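Local coordinates for Crov588 (Cafeteriavirus, PDB 6NYR), which is of unknown function but is built from leucine-rich FNIP repeats that curve into a circular solenoid, at residues Q198-E202 with N203-N207. Sequence-based numbering, arbitrary orientation.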
ATOM      1  N   GLN A 198     -13.897 -27.721 -17.246  1.00 49.18           N
ATOM      2  CA  GLN A 198     -14.651 -28.237 -18.381  1.00 50.15           C
ATOM      3  C   GLN A 198     -13.812 -28.069 -19.642  1.00 52.47           C
ATOM      4  O   GLN A 198     -13.080 -27.085 -19.786  1.00 54.04           O
ATOM      5  CB  GLN A 198     -15.982 -27.485 -18.504  1.00 49.27           C
ATOM      6  CG  GLN A 198     -17.238 -28.345 -18.591  1.00 49.77           C
ATOM      7  CD  GLN A 198     -17.221 -29.549 -17.673  1.00 52.63           C
ATOM      8  OE1 GLN A 198     -17.220 -30.689 -18.142  1.00 57.87           O
ATOM      9  NE2 GLN A 198     -17.199 -29.312 -16.368  1.00 50.64           N
ATOM     10  N   LYS A 199     -13.906 -29.042 -20.544  1.00 54.24           N
ATOM     11  CA  LYS A 199     -13.173 -28.960 -21.799  1.00 54.82           C
ATOM     12  C   LYS A 199     -13.577 -27.713 -22.577  1.00 53.19           C
ATOM     13  O   LYS A 199     -14.718 -27.247 -22.505  1.00 51.74           O
ATOM     14  CB  LYS A 199     -13.415 -30.205 -22.651  1.00 61.80           C
ATOM     15  CG  LYS A 199     -12.630 -31.444 -22.231  1.00 67.10           C
ATOM     16  CD  LYS A 199     -13.169 -32.689 -22.938  1.00 69.91           C
ATOM     17  CE  LYS A 199     -12.240 -33.887 -22.787  1.00 71.88           C
ATOM     18  NZ  LYS A 199     -11.873 -34.190 -21.377  1.00 72.22           N
ATOM     19  N   ILE A 200     -12.609 -27.155 -23.299  1.00 52.04           N
ATOM     20  CA  ILE A 200     -12.840 -26.047 -24.219  1.00 54.34           C
ATOM     21  C   ILE A 200     -12.377 -26.495 -25.595  1.00 55.25           C
ATOM     22  O   ILE A 200     -11.193 -26.798 -25.788  1.00 53.65           O
ATOM     23  CB  ILE A 200     -12.114 -24.764 -23.781  1.00 52.89           C
ATOM     24  CG1 ILE A 200     -12.655 -24.323 -22.423  1.00 52.42           C
ATOM     25  CG2 ILE A 200     -12.287 -23.673 -24.824  1.00 52.73           C
ATOM     26  CD1 ILE A 200     -12.108 -23.005 -21.931  1.00 52.80           C
ATOM     27  N   THR A 201     -13.306 -26.551 -26.544  1.00 58.68           N
ATOM     28  CA  THR A 201     -13.010 -27.028 -27.883  1.00 60.54           C
ATOM     29  C   THR A 201     -12.922 -25.852 -28.856  1.00 62.21           C
ATOM     30  O   THR A 201     -13.035 -24.683 -28.482  1.00 59.15           O
ATOM     31  CB  THR A 201     -14.069 -28.030 -28.345  1.00 60.25           C
ATOM     32  OG1 THR A 201     -15.346 -27.383 -28.403  1.00 60.76           O
ATOM     33  CG2 THR A 201     -14.147 -29.210 -27.390  1.00 61.17           C
ATOM     34  N   GLU A 202     -12.719 -26.179 -30.130  1.00 66.49           N
ATOM     35  CA  GLU A 202     -12.601 -25.171 -31.172  1.00 69.38           C
ATOM     36  C   GLU A 202     -13.922 -24.438 -31.369  1.00 64.44           C
ATOM     37  O   GLU A 202     -15.001 -24.963 -31.084  1.00 62.21           O
ATOM     38  CB  GLU A 202     -12.168 -25.825 -32.484  1.00 78.28           C
ATOM     39  CG  GLU A 202     -10.896 -26.652 -32.364  1.00 82.09           C
ATOM     40  CD  GLU A 202     -10.526 -27.360 -33.655  1.00 84.51           C
ATOM     41  OE1 GLU A 202     -11.074 -26.991 -34.718  1.00 84.16           O
ATOM     42  OE2 GLU A 202      -9.688 -28.284 -33.601  1.00 84.58           O
ATOM     43  N   ASN A 203     -13.824 -23.211 -31.872  1.00 64.80           N
ATOM     44  CA  ASN A 203     -14.985 -22.387 -32.193  1.00 67.17           C
ATOM     45  C   ASN A 203     -15.852 -22.106 -30.972  1.00 63.78           C
ATOM     46  O   ASN A 203     -17.042 -21.798 -31.105  1.00 64.86           O
ATOM     47  CB  ASN A 203     -15.833 -23.036 -33.293  1.00 72.17           C
ATOM     48  CG  ASN A 203     -15.064 -23.228 -34.584  1.00 77.39           C
ATOM     49  OD1 ASN A 203     -14.358 -22.328 -35.039  1.00 78.44           O
ATOM     50  ND2 ASN A 203     -15.192 -24.408 -35.180  1.00 80.76           N
ATOM     51  N   VAL A 204     -15.274 -22.213 -29.781  1.00 59.65           N
ATOM     52  CA  VAL A 204     -15.953 -21.851 -28.547  1.00 56.36           C
ATOM     53  C   VAL A 204     -15.526 -20.475 -28.057  1.00 56.05           C
ATOM     54  O   VAL A 204     -16.364 -19.674 -27.645  1.00 56.63           O
ATOM     55  CB  VAL A 204     -15.699 -22.930 -27.472  1.00 55.48           C
ATOM     56  CG1 VAL A 204     -16.217 -22.475 -26.123  1.00 53.61           C
ATOM     57  CG2 VAL A 204     -16.342 -24.251 -27.886  1.00 56.21           C
ATOM     58  N   LEU A 205     -14.233 -20.189 -28.084  1.00 56.88           N
ATOM     59  CA  LEU A 205     -13.737 -18.869 -27.706  1.00 57.82           C
ATOM     60  C   LEU A 205     -13.863 -17.913 -28.887  1.00 60.30           C
ATOM     61  O   LEU A 205     -13.425 -18.244 -29.994  1.00 61.24           O
ATOM     62  CB  LEU A 205     -12.291 -18.957 -27.238  1.00 53.30           C
ATOM     63  CG  LEU A 205     -12.085 -19.781 -25.961  1.00 49.15           C
ATOM     64  CD1 LEU A 205     -10.608 -19.893 -25.624  1.00 49.95           C
ATOM     65  CD2 LEU A 205     -12.871 -19.190 -24.800  1.00 46.17           C
ATOM     66  N   PRO A 206     -14.461 -16.738 -28.697  1.00 60.95           N
ATOM     67  CA  PRO A 206     -14.718 -15.851 -29.836  1.00 61.87           C
ATOM     68  C   PRO A 206     -13.449 -15.196 -30.360  1.00 59.64           C
ATOM     69  O   PRO A 206     -12.410 -15.146 -29.699  1.00 55.57           O
ATOM     70  CB  PRO A 206     -15.689 -14.808 -29.268  1.00 61.34           C
ATOM     71  CG  PRO A 206     -15.374 -14.766 -27.807  1.00 60.92           C
ATOM     72  CD  PRO A 206     -14.943 -16.164 -27.423  1.00 59.80           C
ATOM     73  N   ASN A 207     -13.571 -14.661 -31.577  1.00 65.39           N
ATOM     74  CA  ASN A 207     -12.457 -14.068 -32.304  1.00 67.69           C
ATOM     75  C   ASN A 207     -11.997 -12.742 -31.730  1.00 62.30           C
ATOM     76  O   ASN A 207     -11.068 -12.139 -32.281  1.00 63.12           O
ATOM     77  CB  ASN A 207     -12.870 -13.838 -33.760  1.00 73.32           C
ATOM     78  CG  ASN A 207     -13.883 -12.699 -33.902  1.00 77.54           C
ATOM     79  OD1 ASN A 207     -14.549 -12.320 -32.933  1.00 75.62           O
ATOM     80  ND2 ASN A 207     -13.993 -12.148 -35.108  1.00 81.27           N
TER
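Ile200 and Leu205 meet where the chain doubles back at the outer edge of one turn of the solenoid, within an FNIP repeat. CG2 of Ile200 sits 4.1 Å from CG of Leu205, and the two side chains run at about a right angle to each other. The Ile200 methyl reaches across because CG2 lies opposite the backbone N, with CG1 turned beside that N (chi1 -62°). The same methyl passes 4.3 Å from CG1 of Val204, so it packs against both residues.

Val204 points in toward residues 198-202. Its second methyl, CG2, comes to 3.3 Å from the Thr201 hydroxyl OG1, and the two side chains approach at a slant. CG2 also lies 3.4 Å from the Thr201 carbonyl O. The turn from Thr201 to Val204 is a type II beta turn, and Asn203 holds its third position with positive phi (60°). Glu202 and Asn203, at the tip, are exposed.

Adjacent turns of the solenoid continue the packing: Ile200 touches Phe214 and Val226, and Val204 touches Ile178. Aliphatic contact therefore joins the two limbs beneath a polar tip, and the buried Ile200, Val204 and Leu205 belong to the hydrophobic core of the solenoid.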